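Local coordinates for protein CurM Sulfotransferase (Moorea producta, PDB 4GBM) that probably transfers a sulfo group from the donor PAPS to an intermediate of curacin biosynthesis, as the sulfotransferase domain of a polyketide synthase pathway, at residues 34-39 / 133-138; 142-147 / 201-206; 157-162 / 205-210; 189-194 / 294-299. The protein carries 2 engineered substitutions. One frame throughout, in Å; residues are numbered along the deposited sequence.

Contact 1: 34-39 / 133-138; sequences IIFILS and LVDKSP
I34 lies alongside L133, both side chains pointing the same way, with its CG2 beside L133 CB while CD1 reaches on to D135 CB. The parallel ladder begins at I35, whose N donates to L133 O at 3.0 Å. I35 O then takes D135 N at 2.7 Å, so the backbone of I35 is bound on both sides of V134. F36 belongs to the same sheet face as D135. Its CE1 stands 3.8 Å from D135 OD1, and ring and carboxylate planes differ by 31°. The acid is held from beyond the strands, OD1 by Y121 OH and OD2 by Y140 OH. I37 N donates to D135 O at 3.0 Å, the third rung of the ladder. I37 CD1 packs 3.7 Å from V134 CG1 on the other face. K136 CG, anti to its backbone N (chi1 -175°), comes to 3.6 Å from I37 CB; its chain then bends away, and NZ pairs with E63 in a salt bridge. By S39 the strands have parted enough for a water to bridge them, accepting from S39 N and donating to S137 O, 2.7 Å from that water. Strand 35-39 is the middle strand of the parallel sulfotransferase sheet, of the P-loop class, and 132-136 is its neighbour; the K136 side chain comes within about 4 Å of the bound adenosine-3'-5'-diphosphate (nearest atoms). Helix 117-128 covers I34 and L133, helix 45-53 touches I37, S39, K136 and P138, and strand 158-163 continues the sheet beyond 35-39.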
loop_
_atom_site.group_PDB
_atom_site.type_symbol
_atom_site.label_atom_id
_atom_site.label_comp_id
_atom_site.label_asym_id
_atom_site.label_seq_id
_atom_site.Cartn_x
_atom_site.Cartn_y
_atom_site.Cartn_z
ATOM N N ILE A 34 -11.178 -8.013 4.836
ATOM C CA ILE A 34 -9.986 -7.378 5.395
ATOM C C ILE A 34 -10.001 -5.895 5.053
ATOM O O ILE A 34 -11.020 -5.368 4.602
ATOM C CB ILE A 34 -8.672 -8.072 4.937
ATOM C CG1 ILE A 34 -8.480 -7.979 3.415
ATOM C CG2 ILE A 34 -8.640 -9.528 5.436
ATOM C CD1 ILE A 34 -7.081 -8.381 2.952
ATOM N N ILE A 35 -8.887 -5.220 5.313
ATOM C CA ILE A 35 -8.744 -3.809 4.967
ATOM C C ILE A 35 -7.669 -3.685 3.896
ATOM O O ILE A 35 -6.577 -4.226 4.055
ATOM C CB ILE A 35 -8.342 -2.985 6.206
ATOM C CG1 ILE A 35 -9.423 -3.105 7.284
ATOM C CG2 ILE A 35 -8.096 -1.514 5.822
ATOM C CD1 ILE A 35 -8.922 -2.794 8.706
ATOM N N PHE A 36 -7.988 -2.999 2.797
ATOM C CA PHE A 36 -6.992 -2.711 1.753
ATOM C C PHE A 36 -6.620 -1.240 1.741
ATOM O O PHE A 36 -7.481 -0.380 1.947
ATOM C CB PHE A 36 -7.528 -3.081 0.367
ATOM C CG PHE A 36 -7.643 -4.557 0.132
ATOM C CD1 PHE A 36 -6.533 -5.303 -0.256
ATOM C CD2 PHE A 36 -8.864 -5.206 0.287
ATOM C CE1 PHE A 36 -6.639 -6.676 -0.477
ATOM C CE2 PHE A 36 -8.984 -6.580 0.069
ATOM C CZ PHE A 36 -7.873 -7.317 -0.321
ATOM N N ILE A 37 -5.341 -0.944 1.517
ATOM C CA ILE A 37 -4.935 0.435 1.219
ATOM C C ILE A 37 -4.589 0.490 -0.263
ATOM O O ILE A 37 -3.660 -0.182 -0.715
ATOM C CB ILE A 37 -3.728 0.928 2.063
ATOM C CG1 ILE A 37 -4.092 0.972 3.552
ATOM C CG2 ILE A 37 -3.284 2.324 1.584
ATOM C CD1 ILE A 37 -2.895 1.164 4.502
ATOM N N LEU A 38 -5.359 1.275 -1.013
ATOM C CA LEU A 38 -5.135 1.437 -2.452
ATOM C C LEU A 38 -4.583 2.815 -2.761
ATOM O O LEU A 38 -5.113 3.829 -2.292
ATOM C CB LEU A 38 -6.439 1.251 -3.226
ATOM C CG LEU A 38 -7.208 -0.054 -3.009
ATOM C CD1 LEU A 38 -8.439 -0.055 -3.885
ATOM C CD2 LEU A 38 -6.339 -1.284 -3.274
ATOM N N SER A 39 -3.535 2.860 -3.574
ATOM C CA SER A 39 -2.947 4.146 -3.938
ATOM C C SER A 39 -2.025 4.032 -5.119
ATOM O O SER A 39 -1.608 2.938 -5.496
ATOM C CB SER A 39 -2.129 4.713 -2.763
ATOM O OG SER A 39 -0.957 3.940 -2.563
ATOM N N LEU A 133 -6.366 -7.873 9.225
ATOM C CA LEU A 133 -5.269 -7.622 8.299
ATOM C C LEU A 133 -5.480 -6.338 7.504
ATOM O O LEU A 133 -6.571 -6.086 6.995
ATOM C CB LEU A 133 -5.121 -8.803 7.338
ATOM C CG LEU A 133 -4.009 -8.725 6.294
ATOM C CD1 LEU A 133 -2.641 -8.720 6.957
ATOM C CD2 LEU A 133 -4.122 -9.909 5.348
ATOM N N VAL A 134 -4.428 -5.526 7.452
ATOM C CA VAL A 134 -4.338 -4.374 6.560
ATOM C C VAL A 134 -3.379 -4.754 5.456
ATOM O O VAL A 134 -2.199 -5.022 5.703
ATOM C CB VAL A 134 -3.804 -3.125 7.288
ATOM C CG1 VAL A 134 -3.680 -1.965 6.310
ATOM C CG2 VAL A 134 -4.701 -2.759 8.466
ATOM N N ASP A 135 -3.900 -4.789 4.236
ATOM C CA ASP A 135 -3.146 -5.226 3.069
ATOM C C ASP A 135 -2.908 -4.024 2.147
ATOM O O ASP A 135 -3.825 -3.544 1.482
ATOM C CB ASP A 135 -3.908 -6.355 2.357
ATOM C CG ASP A 135 -3.096 -7.011 1.260
ATOM O OD1 ASP A 135 -3.424 -8.163 0.896
ATOM O OD2 ASP A 135 -2.138 -6.386 0.764
ATOM N N LYS A 136 -1.659 -3.547 2.122
ATOM C CA LYS A 136 -1.259 -2.374 1.334
ATOM C C LYS A 136 -0.251 -2.726 0.241
ATOM O O LYS A 136 0.767 -3.367 0.515
ATOM C CB LYS A 136 -0.626 -1.314 2.255
ATOM C CG LYS A 136 -0.264 0.029 1.560
ATOM C CD LYS A 136 1.129 0.032 0.858
ATOM C CE LYS A 136 2.275 0.231 1.851
ATOM N NZ LYS A 136 3.541 0.509 1.095
ATOM N N SER A 137 -0.529 -2.280 -0.983
ATOM C CA SER A 137 0.473 -2.269 -2.058
ATOM C C SER A 137 0.053 -1.296 -3.153
ATOM O O SER A 137 -1.067 -1.383 -3.646
ATOM C CB SER A 137 0.676 -3.655 -2.683
ATOM O OG SER A 137 1.592 -3.572 -3.766
ATOM N N PRO A 138 0.953 -0.385 -3.561
ATOM C CA PRO A 138 0.588 0.507 -4.664
ATOM C C PRO A 138 0.416 -0.227 -5.995
ATOM O O PRO A 138 -0.240 0.287 -6.910
ATOM C CB PRO A 138 1.769 1.484 -4.739
ATOM C CG PRO A 138 2.363 1.463 -3.402
ATOM C CD PRO A 138 2.206 0.035 -2.912
HETATM O O HOH W 1 -2.757 0.268 -5.013
#

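Contact 2: 142-147 / 201-206; sequences MEPTIL and NQNILN
The amide oxygen OD1 of N203 accepts a hydrogen bond from K199 NZ, one turn earlier in its own helix, and lies 3.7 Å from P144 CD across the contact. This is a helix-helix contact of the sulfotransferase alpha/beta fold, in which the first turn of helix 144-153 leans on the C-terminal part of helix 189-208. N203 does most of the touching. Its CG, anti to the carbonyl carbon (chi1 -72°), carries the amide across the proline ring at a slant, leaving N203 ND2 3.7 Å from P144 CG. On the proline side, E143 occupies the N-cap position, and its O accepts from I146 N at 2.9 Å, closing the first turn. Between 142-147 and 201-206 the contact is van der Waals in kind. Q202 NE2 reaches N206 OD1 at 2.9 Å within its own helix, from 46° above that carbonyl plane. Deeper in, L147 turns its side chain toward helix 189-208 and also touches F207. Its CD1 rests on the backbone there, 3.8 Å from N203 O and 4.3 Å from I204 N.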
loop_
_atom_site.group_PDB
_atom_site.type_symbol
_atom_site.label_atom_id
_atom_site.label_comp_id
_atom_site.label_asym_id
_atom_site.label_seq_id
_atom_site.Cartn_x
_atom_site.Cartn_y
_atom_site.Cartn_z
ATOM N N MET A 142 -2.494 -0.842 -10.341
ATOM C CA MET A 142 -1.977 -0.872 -11.708
ATOM C C MET A 142 -2.718 -1.857 -12.606
ATOM O O MET A 142 -2.626 -1.774 -13.830
ATOM C CB MET A 142 -0.478 -1.179 -11.706
ATOM C CG MET A 142 0.354 -0.127 -10.998
ATOM S SD MET A 142 0.230 1.483 -11.795
ATOM C CE MET A 142 1.292 1.266 -13.223
ATOM N N GLU A 143 -3.454 -2.785 -11.999
ATOM C CA GLU A 143 -4.168 -3.813 -12.757
ATOM C C GLU A 143 -5.592 -3.997 -12.244
ATOM O O GLU A 143 -5.784 -4.509 -11.138
ATOM C CB GLU A 143 -3.426 -5.158 -12.686
ATOM C CG GLU A 143 -2.067 -5.203 -13.390
ATOM C CD GLU A 143 -2.156 -5.071 -14.906
ATOM O OE1 GLU A 143 -1.125 -4.723 -15.525
ATOM O OE2 GLU A 143 -3.242 -5.308 -15.487
ATOM N N PRO A 144 -6.599 -3.593 -13.044
ATOM C CA PRO A 144 -7.987 -3.781 -12.617
ATOM C C PRO A 144 -8.323 -5.216 -12.195
ATOM O O PRO A 144 -9.132 -5.400 -11.288
ATOM C CB PRO A 144 -8.790 -3.382 -13.858
ATOM C CG PRO A 144 -7.928 -2.359 -14.511
ATOM C CD PRO A 144 -6.527 -2.890 -14.339
ATOM N N THR A 145 -7.701 -6.214 -12.823
ATOM C CA THR A 145 -7.968 -7.607 -12.456
ATOM C C THR A 145 -7.464 -7.975 -11.057
ATOM O O THR A 145 -8.020 -8.871 -10.425
ATOM C CB THR A 145 -7.449 -8.627 -13.505
ATOM O OG1 THR A 145 -6.031 -8.495 -13.653
ATOM C CG2 THR A 145 -8.136 -8.411 -14.855
ATOM N N ILE A 146 -6.434 -7.280 -10.564
ATOM C CA ILE A 146 -5.951 -7.516 -9.199
ATOM C C ILE A 146 -6.939 -6.940 -8.178
ATOM O O ILE A 146 -7.265 -7.599 -7.192
ATOM C CB ILE A 146 -4.523 -6.965 -8.956
ATOM C CG1 ILE A 146 -3.505 -7.710 -9.827
ATOM C CG2 ILE A 146 -4.151 -7.085 -7.470
ATOM C CD1 ILE A 146 -2.095 -7.080 -9.830
ATOM N N LEU A 147 -7.421 -5.722 -8.429
ATOM C CA LEU A 147 -8.460 -5.123 -7.580
ATOM C C LEU A 147 -9.687 -6.028 -7.488
ATOM O O LEU A 147 -10.237 -6.245 -6.399
ATOM C CB LEU A 147 -8.845 -3.728 -8.097
ATOM C CG LEU A 147 -7.728 -2.676 -8.126
ATOM C CD1 LEU A 147 -8.234 -1.386 -8.740
ATOM C CD2 LEU A 147 -7.168 -2.408 -6.714
ATOM N N ASN A 201 -4.877 5.885 -10.324
ATOM C CA ASN A 201 -6.028 6.594 -9.778
ATOM C C ASN A 201 -7.310 6.332 -10.543
ATOM O O ASN A 201 -8.347 6.096 -9.933
ATOM C CB ASN A 201 -5.732 8.078 -9.609
ATOM C CG ASN A 201 -4.919 8.340 -8.374
ATOM O OD1 ASN A 201 -5.417 8.173 -7.258
ATOM N ND2 ASN A 201 -3.651 8.713 -8.552
ATOM N N GLN A 202 -7.241 6.336 -11.874
ATOM C CA GLN A 202 -8.431 6.011 -12.655
ATOM C C GLN A 202 -8.924 4.585 -12.373
ATOM O O GLN A 202 -10.134 4.358 -12.245
ATOM C CB GLN A 202 -8.209 6.224 -14.157
ATOM C CG GLN A 202 -9.529 6.224 -14.946
ATOM C CD GLN A 202 -10.475 7.312 -14.474
ATOM O OE1 GLN A 202 -10.148 8.501 -14.532
ATOM N NE2 GLN A 202 -11.649 6.916 -13.999
ATOM N N ASN A 203 -7.995 3.636 -12.258
ATOM C CA ASN A 203 -8.362 2.250 -11.949
ATOM C C ASN A 203 -9.061 2.151 -10.588
ATOM O O ASN A 203 -10.061 1.450 -10.451
ATOM C CB ASN A 203 -7.145 1.317 -11.973
ATOM C CG ASN A 203 -6.617 1.039 -13.384
ATOM O OD1 ASN A 203 -5.487 0.552 -13.537
ATOM N ND2 ASN A 203 -7.409 1.343 -14.404
ATOM N N ILE A 204 -8.537 2.858 -9.589
ATOM C CA ILE A 204 -9.166 2.862 -8.263
ATOM C C ILE A 204 -10.552 3.502 -8.312
ATOM O O ILE A 204 -11.518 2.952 -7.776
ATOM C CB ILE A 204 -8.304 3.566 -7.208
ATOM C CG1 ILE A 204 -6.989 2.810 -7.007
ATOM C CG2 ILE A 204 -9.056 3.604 -5.870
ATOM C CD1 ILE A 204 -5.907 3.627 -6.317
ATOM N N LEU A 205 -10.650 4.660 -8.962
ATOM C CA LEU A 205 -11.938 5.335 -9.117
ATOM C C LEU A 205 -12.972 4.429 -9.774
ATOM O O LEU A 205 -14.115 4.330 -9.294
ATOM C CB LEU A 205 -11.771 6.634 -9.911
ATOM C CG LEU A 205 -11.031 7.741 -9.153
ATOM C CD1 LEU A 205 -10.525 8.818 -10.110
ATOM C CD2 LEU A 205 -11.947 8.337 -8.095
ATOM N N ASN A 206 -12.577 3.770 -10.863
ATOM C CA ASN A 206 -13.468 2.843 -11.566
ATOM C C ASN A 206 -13.914 1.681 -10.682
ATOM O O ASN A 206 -15.092 1.326 -10.660
ATOM C CB ASN A 206 -12.802 2.306 -12.839
ATOM C CG ASN A 206 -12.652 3.366 -13.923
ATOM O OD1 ASN A 206 -13.223 4.451 -13.837
ATOM N ND2 ASN A 206 -11.870 3.050 -14.949
#

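Contact 3: 157-162 / 205-210; sequences SKYIYL and LNFLSQ
L208 wedges its forked end between Y159 and Y161, two residues projecting from the same face of strand 158-163. One prong, CD2, rests 3.9 Å from Y159 CB, and the other, CD1, is 3.8 Å from Y161 CB, filling the hollow between the two tyrosines. F207 makes the second bump. Its ring comes edge-on to the face of Y159 in a T-shaped pair, with centroids 5.2 Å apart and planes at 79°; F207 CE2 leads, 3.6 Å from Y159 CE1 and displaced toward the rim of the tyrosine ring. F36 lies on the other side of the tyrosine ring, nearly parallel at about 10° and offset, and the Y159 OH bonds to E151. An alanine here would probably leave the edge of F207 without a face to rest on, E151 without its phenol partner, and a gap beside F36. Y161, its CG anti to the backbone N (chi1 177°), crosses L205 and L208 obliquely. L205 sits at its far end, with CD2 3.9 Å from Y161 CE2 and CG 3.8 Å from Y161 OH, while that OH is held by N201 OD1 in the same helix as L205. Helix 189-208 thus packs on the strand that precedes it and leads to the adjacent parallel strand 216-220, as in a beta-alpha-beta crossover of a P-loop-type sheet.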
loop_
_atom_site.group_PDB
_atom_site.type_symbol
_atom_site.label_atom_id
_atom_site.label_comp_id
_atom_site.label_asym_id
_atom_site.label_seq_id
_atom_site.Cartn_x
_atom_site.Cartn_y
_atom_site.Cartn_z
ATOM N N SER A 157 -14.823 -6.533 2.389
ATOM C CA SER A 157 -13.609 -5.794 2.755
ATOM C C SER A 157 -13.838 -4.284 2.729
ATOM O O SER A 157 -14.732 -3.784 2.033
ATOM C CB SER A 157 -12.450 -6.132 1.812
ATOM O OG SER A 157 -12.116 -7.505 1.907
ATOM N N LYS A 158 -13.023 -3.567 3.493
ATOM C CA LYS A 158 -13.032 -2.113 3.458
ATOM C C LYS A 158 -11.808 -1.607 2.709
ATOM O O LYS A 158 -10.730 -2.205 2.777
ATOM C CB LYS A 158 -13.068 -1.539 4.873
ATOM C CG LYS A 158 -14.441 -1.629 5.521
ATOM C CD LYS A 158 -14.443 -0.953 6.884
ATOM C CE LYS A 158 -15.826 -0.982 7.514
ATOM N NZ LYS A 158 -16.282 -2.367 7.825
ATOM N N TYR A 159 -11.999 -0.511 1.989
ATOM C CA TYR A 159 -10.960 0.070 1.150
ATOM C C TYR A 159 -10.629 1.481 1.567
ATOM O O TYR A 159 -11.506 2.348 1.619
ATOM C CB TYR A 159 -11.418 0.057 -0.306
ATOM C CG TYR A 159 -11.546 -1.338 -0.826
ATOM C CD1 TYR A 159 -10.464 -1.972 -1.425
ATOM C CD2 TYR A 159 -12.746 -2.042 -0.709
ATOM C CE1 TYR A 159 -10.567 -3.269 -1.898
ATOM C CE2 TYR A 159 -12.861 -3.343 -1.177
ATOM C CZ TYR A 159 -11.769 -3.945 -1.778
ATOM O OH TYR A 159 -11.873 -5.224 -2.246
ATOM N N ILE A 160 -9.355 1.694 1.886
ATOM C CA ILE A 160 -8.836 3.031 2.133
ATOM C C ILE A 160 -8.179 3.509 0.846
ATOM O O ILE A 160 -7.199 2.911 0.393
ATOM C CB ILE A 160 -7.794 3.021 3.265
ATOM C CG1 ILE A 160 -8.390 2.456 4.557
ATOM C CG2 ILE A 160 -7.227 4.432 3.491
ATOM C CD1 ILE A 160 -7.317 2.109 5.601
ATOM N N TYR A 161 -8.714 4.586 0.269
ATOM C CA TYR A 161 -8.189 5.147 -0.969
ATOM C C TYR A 161 -7.325 6.339 -0.610
ATOM O O TYR A 161 -7.836 7.393 -0.220
ATOM C CB TYR A 161 -9.351 5.539 -1.895
ATOM C CG TYR A 161 -8.979 6.213 -3.206
ATOM C CD1 TYR A 161 -7.721 6.039 -3.801
ATOM C CD2 TYR A 161 -9.914 7.003 -3.870
ATOM C CE1 TYR A 161 -7.410 6.663 -5.012
ATOM C CE2 TYR A 161 -9.619 7.627 -5.078
ATOM C CZ TYR A 161 -8.369 7.447 -5.645
ATOM O OH TYR A 161 -8.089 8.081 -6.821
ATOM N N LEU A 162 -6.013 6.135 -0.703
ATOM C CA LEU A 162 -5.024 7.160 -0.373
ATOM C C LEU A 162 -4.588 7.872 -1.650
ATOM O O LEU A 162 -4.150 7.227 -2.603
ATOM C CB LEU A 162 -3.827 6.514 0.333
ATOM C CG LEU A 162 -2.631 7.406 0.673
ATOM C CD1 LEU A 162 -2.992 8.521 1.663
ATOM C CD2 LEU A 162 -1.505 6.543 1.216
ATOM N N LEU A 205 -10.650 4.660 -8.962
ATOM C CA LEU A 205 -11.938 5.335 -9.117
ATOM C C LEU A 205 -12.972 4.429 -9.774
ATOM O O LEU A 205 -14.115 4.330 -9.294
ATOM C CB LEU A 205 -11.771 6.634 -9.911
ATOM C CG LEU A 205 -11.031 7.741 -9.153
ATOM C CD1 LEU A 205 -10.525 8.818 -10.110
ATOM C CD2 LEU A 205 -11.947 8.337 -8.095
ATOM N N ASN A 206 -12.577 3.770 -10.863
ATOM C CA ASN A 206 -13.468 2.843 -11.566
ATOM C C ASN A 206 -13.914 1.681 -10.682
ATOM O O ASN A 206 -15.092 1.326 -10.660
ATOM C CB ASN A 206 -12.802 2.306 -12.839
ATOM C CG ASN A 206 -12.652 3.366 -13.923
ATOM O OD1 ASN A 206 -13.223 4.451 -13.837
ATOM N ND2 ASN A 206 -11.870 3.050 -14.949
ATOM N N PHE A 207 -12.962 1.090 -9.967
ATOM C CA PHE A 207 -13.230 -0.040 -9.088
ATOM C C PHE A 207 -14.175 0.346 -7.944
ATOM O O PHE A 207 -15.188 -0.321 -7.697
ATOM C CB PHE A 207 -11.893 -0.573 -8.563
ATOM C CG PHE A 207 -12.009 -1.578 -7.462
ATOM C CD1 PHE A 207 -12.473 -2.871 -7.716
ATOM C CD2 PHE A 207 -11.601 -1.247 -6.176
ATOM C CE1 PHE A 207 -12.563 -3.813 -6.696
ATOM C CE2 PHE A 207 -11.686 -2.183 -5.142
ATOM C CZ PHE A 207 -12.167 -3.471 -5.406
ATOM N N LEU A 208 -13.855 1.447 -7.277
ATOM C CA LEU A 208 -14.635 1.871 -6.120
ATOM C C LEU A 208 -16.024 2.375 -6.485
ATOM O O LEU A 208 -16.940 2.326 -5.653
ATOM C CB LEU A 208 -13.871 2.914 -5.302
ATOM C CG LEU A 208 -12.597 2.419 -4.607
ATOM C CD1 LEU A 208 -11.977 3.561 -3.837
ATOM C CD2 LEU A 208 -12.869 1.239 -3.675
ATOM N N SER A 209 -16.196 2.835 -7.724
ATOM C CA SER A 209 -17.498 3.333 -8.165
ATOM C C SER A 209 -18.572 2.244 -8.117
ATOM O O SER A 209 -19.764 2.545 -8.022
ATOM C CB SER A 209 -17.416 3.941 -9.568
ATOM O OG SER A 209 -17.330 2.940 -10.566
ATOM N N GLN A 210 -18.133 0.987 -8.165
ATOM C CA GLN A 210 -19.035 -0.170 -8.151
ATOM C C GLN A 210 -19.333 -0.700 -6.747
ATOM O O GLN A 210 -20.176 -1.584 -6.588
ATOM C CB GLN A 210 -18.446 -1.312 -8.987
ATOM C CG GLN A 210 -18.205 -0.974 -10.446
ATOM C CD GLN A 210 -18.134 -2.211 -11.329
ATOM O OE1 GLN A 210 -18.480 -3.321 -10.908
ATOM N NE2 GLN A 210 -17.702 -2.018 -12.566
#

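Contact 4: 189-194 / 294-299; sequences PYRVAE and PLKSET
E194 sends its side chain from helix 189-208 straight at segment 294-299. From CB, which faces that segment, CG continues anti to the backbone N (chi1 -179°) and passes 3.8 Å from T299 CG2. The chain stays extended (chi2 179°), which brings CD to 3.8 Å from L295 CD2. At the tip the carboxylate oxygens divide the work. OE1 accepts two hydrogen bonds: K296 N reaches its syn lone pair at 2.7 Å, and T299 OG1 its anti lone pair at 2.7 Å. OE2 turns back toward its own helix and takes R191 NH1 on its syn lone pair at 2.8 Å, in a salt bridge lying close to the guanidinium plane. The same NH1 also donates to P294 O at 3.0 Å, again near that plane, and K296 CG lies over one guanidinium face, toward its rim, 3.6 Å from R191 NH1. An alanine in place of E194 would probably leave K296 N and T299 OG1 without their acceptor and R191 without its countercharge, the guanidinium less firmly held, with P294 O as its remaining partner across the contact. K296 is the N-cap residue of helix 297-305, so the acid of one helix secures the start of another, while L295 packs on helix 166-175. With an arginine beside it and a helix N-terminus in front, the buried carboxylate is likely to be stabilised in its charged form.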
loop_
_atom_site.group_PDB
_atom_site.type_symbol
_atom_site.label_atom_id
_atom_site.label_comp_id
_atom_site.label_asym_id
_atom_site.label_seq_id
_atom_site.Cartn_x
_atom_site.Cartn_y
_atom_site.Cartn_z
ATOM N N PRO A 189 10.637 10.112 -18.673
ATOM C CA PRO A 189 10.389 9.697 -17.279
ATOM C C PRO A 189 9.217 10.430 -16.628
ATOM O O PRO A 189 8.461 9.837 -15.850
ATOM C CB PRO A 189 11.693 10.065 -16.557
ATOM C CG PRO A 189 12.711 10.181 -17.624
ATOM C CD PRO A 189 12.005 10.640 -18.852
ATOM N N TYR A 190 9.070 11.713 -16.943
ATOM C CA TYR A 190 7.986 12.510 -16.395
ATOM C C TYR A 190 6.632 12.043 -16.908
ATOM O O TYR A 190 5.668 11.993 -16.143
ATOM C CB TYR A 190 8.208 13.997 -16.681
ATOM C CG TYR A 190 9.354 14.568 -15.877
ATOM C CD1 TYR A 190 9.150 15.051 -14.584
ATOM C CD2 TYR A 190 10.643 14.610 -16.408
ATOM C CE1 TYR A 190 10.213 15.573 -13.837
ATOM C CE2 TYR A 190 11.704 15.124 -15.675
ATOM C CZ TYR A 190 11.481 15.604 -14.396
ATOM O OH TYR A 190 12.541 16.116 -13.681
ATOM N N ARG A 191 6.564 11.691 -18.193
ATOM C CA ARG A 191 5.318 11.176 -18.761
ATOM C C ARG A 191 5.004 9.771 -18.253
ATOM O O ARG A 191 3.835 9.435 -18.040
ATOM C CB ARG A 191 5.340 11.232 -20.288
ATOM C CG ARG A 191 5.319 12.659 -20.848
ATOM C CD ARG A 191 4.036 13.418 -20.460
ATOM N NE ARG A 191 3.819 14.566 -21.343
ATOM C CZ ARG A 191 3.129 15.661 -21.027
ATOM N NH1 ARG A 191 2.569 15.794 -19.826
ATOM N NH2 ARG A 191 3.010 16.635 -21.928
ATOM N N VAL A 192 6.041 8.955 -18.063
ATOM C CA VAL A 192 5.864 7.613 -17.488
ATOM C C VAL A 192 5.294 7.726 -16.075
ATOM O O VAL A 192 4.326 7.031 -15.735
ATOM C CB VAL A 192 7.186 6.785 -17.490
ATOM C CG1 VAL A 192 7.011 5.483 -16.726
ATOM C CG2 VAL A 192 7.620 6.485 -18.923
ATOM N N ALA A 193 5.880 8.616 -15.267
ATOM C CA ALA A 193 5.410 8.862 -13.903
ATOM C C ALA A 193 3.966 9.347 -13.889
ATOM O O ALA A 193 3.155 8.894 -13.079
ATOM C CB ALA A 193 6.318 9.869 -13.182
ATOM N N GLU A 194 3.650 10.257 -14.807
ATOM C CA GLU A 194 2.305 10.804 -14.928
ATOM C C GLU A 194 1.305 9.702 -15.273
ATOM O O GLU A 194 0.221 9.636 -14.684
ATOM C CB GLU A 194 2.279 11.897 -15.995
ATOM C CG GLU A 194 0.920 12.551 -16.170
ATOM C CD GLU A 194 0.925 13.640 -17.222
ATOM O OE1 GLU A 194 -0.168 14.008 -17.675
ATOM O OE2 GLU A 194 2.017 14.128 -17.590
ATOM N N PRO A 294 3.246 20.707 -18.789
ATOM C CA PRO A 294 1.932 20.689 -18.151
ATOM C C PRO A 294 1.364 19.273 -18.214
ATOM O O PRO A 294 1.651 18.535 -19.166
ATOM C CB PRO A 294 1.102 21.633 -19.028
ATOM C CG PRO A 294 2.110 22.520 -19.693
ATOM C CD PRO A 294 3.273 21.609 -19.956
ATOM N N LEU A 295 0.593 18.886 -17.202
ATOM C CA LEU A 295 -0.027 17.566 -17.213
ATOM C C LEU A 295 -0.943 17.453 -18.426
ATOM O O LEU A 295 -1.531 18.445 -18.870
ATOM C CB LEU A 295 -0.812 17.303 -15.927
ATOM C CG LEU A 295 -0.015 17.374 -14.620
ATOM C CD1 LEU A 295 -0.938 17.085 -13.468
ATOM C CD2 LEU A 295 1.142 16.401 -14.637
ATOM N N LYS A 296 -1.037 16.246 -18.969
ATOM C CA LYS A 296 -1.946 15.992 -20.084
ATOM C C LYS A 296 -3.384 16.278 -19.670
ATOM O O LYS A 296 -3.737 16.189 -18.487
ATOM C CB LYS A 296 -1.817 14.546 -20.558
ATOM C CG LYS A 296 -0.433 14.206 -21.108
ATOM C CD LYS A 296 -0.274 12.703 -21.245
ATOM C CE LYS A 296 -0.901 12.202 -22.528
ATOM N NZ LYS A 296 -1.063 10.714 -22.528
ATOM N N SER A 297 -4.213 16.628 -20.647
ATOM C CA SER A 297 -5.616 16.939 -20.389
ATOM C C SER A 297 -6.339 15.861 -19.582
ATOM O O SER A 297 -7.112 16.182 -18.675
ATOM C CB SER A 297 -6.341 17.180 -21.707
ATOM O OG SER A 297 -5.710 18.223 -22.421
ATOM N N GLU A 298 -6.088 14.590 -19.906
ATOM C CA GLU A 298 -6.746 13.481 -19.201
ATOM C C GLU A 298 -6.348 13.446 -17.731
ATOM O O GLU A 298 -7.177 13.179 -16.854
ATOM C CB GLU A 298 -6.421 12.128 -19.848
ATOM C CG GLU A 298 -6.787 12.024 -21.324
ATOM C CD GLU A 298 -5.801 12.741 -22.242
ATOM O OE1 GLU A 298 -6.212 13.160 -23.332
ATOM O OE2 GLU A 298 -4.614 12.869 -21.885
ATOM N N THR A 299 -5.070 13.714 -17.470
ATOM C CA THR A 299 -4.548 13.741 -16.113
ATOM C C THR A 299 -5.160 14.902 -15.331
ATOM O O THR A 299 -5.519 14.746 -14.155
ATOM C CB THR A 299 -3.020 13.868 -16.129
ATOM O OG1 THR A 299 -2.480 12.869 -17.003
ATOM C CG2 THR A 299 -2.441 13.689 -14.718
#

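Contact 1 is the core of the domain, two buried strands joined by backbone bonds and branched aliphatic side chains. Contact 3 is also buried but joins a helix to the same sheet through aromatic and leucine packing, and its strand 158-163 hydrogen-bonds to strand 35-39 of contact 1. Contacts 2 and 3 share L205 and N206 and touch; contact 2 is only partly buried and is van der Waals in character. Contact 4 uses the opposite end of helix 189-208, its centre about 22 Å from the centre of the chain, and relies on charge and hydrogen bonds. That one long helix therefore serves three contacts, changing from apolar packing at the sheet to ionic pairing farther out.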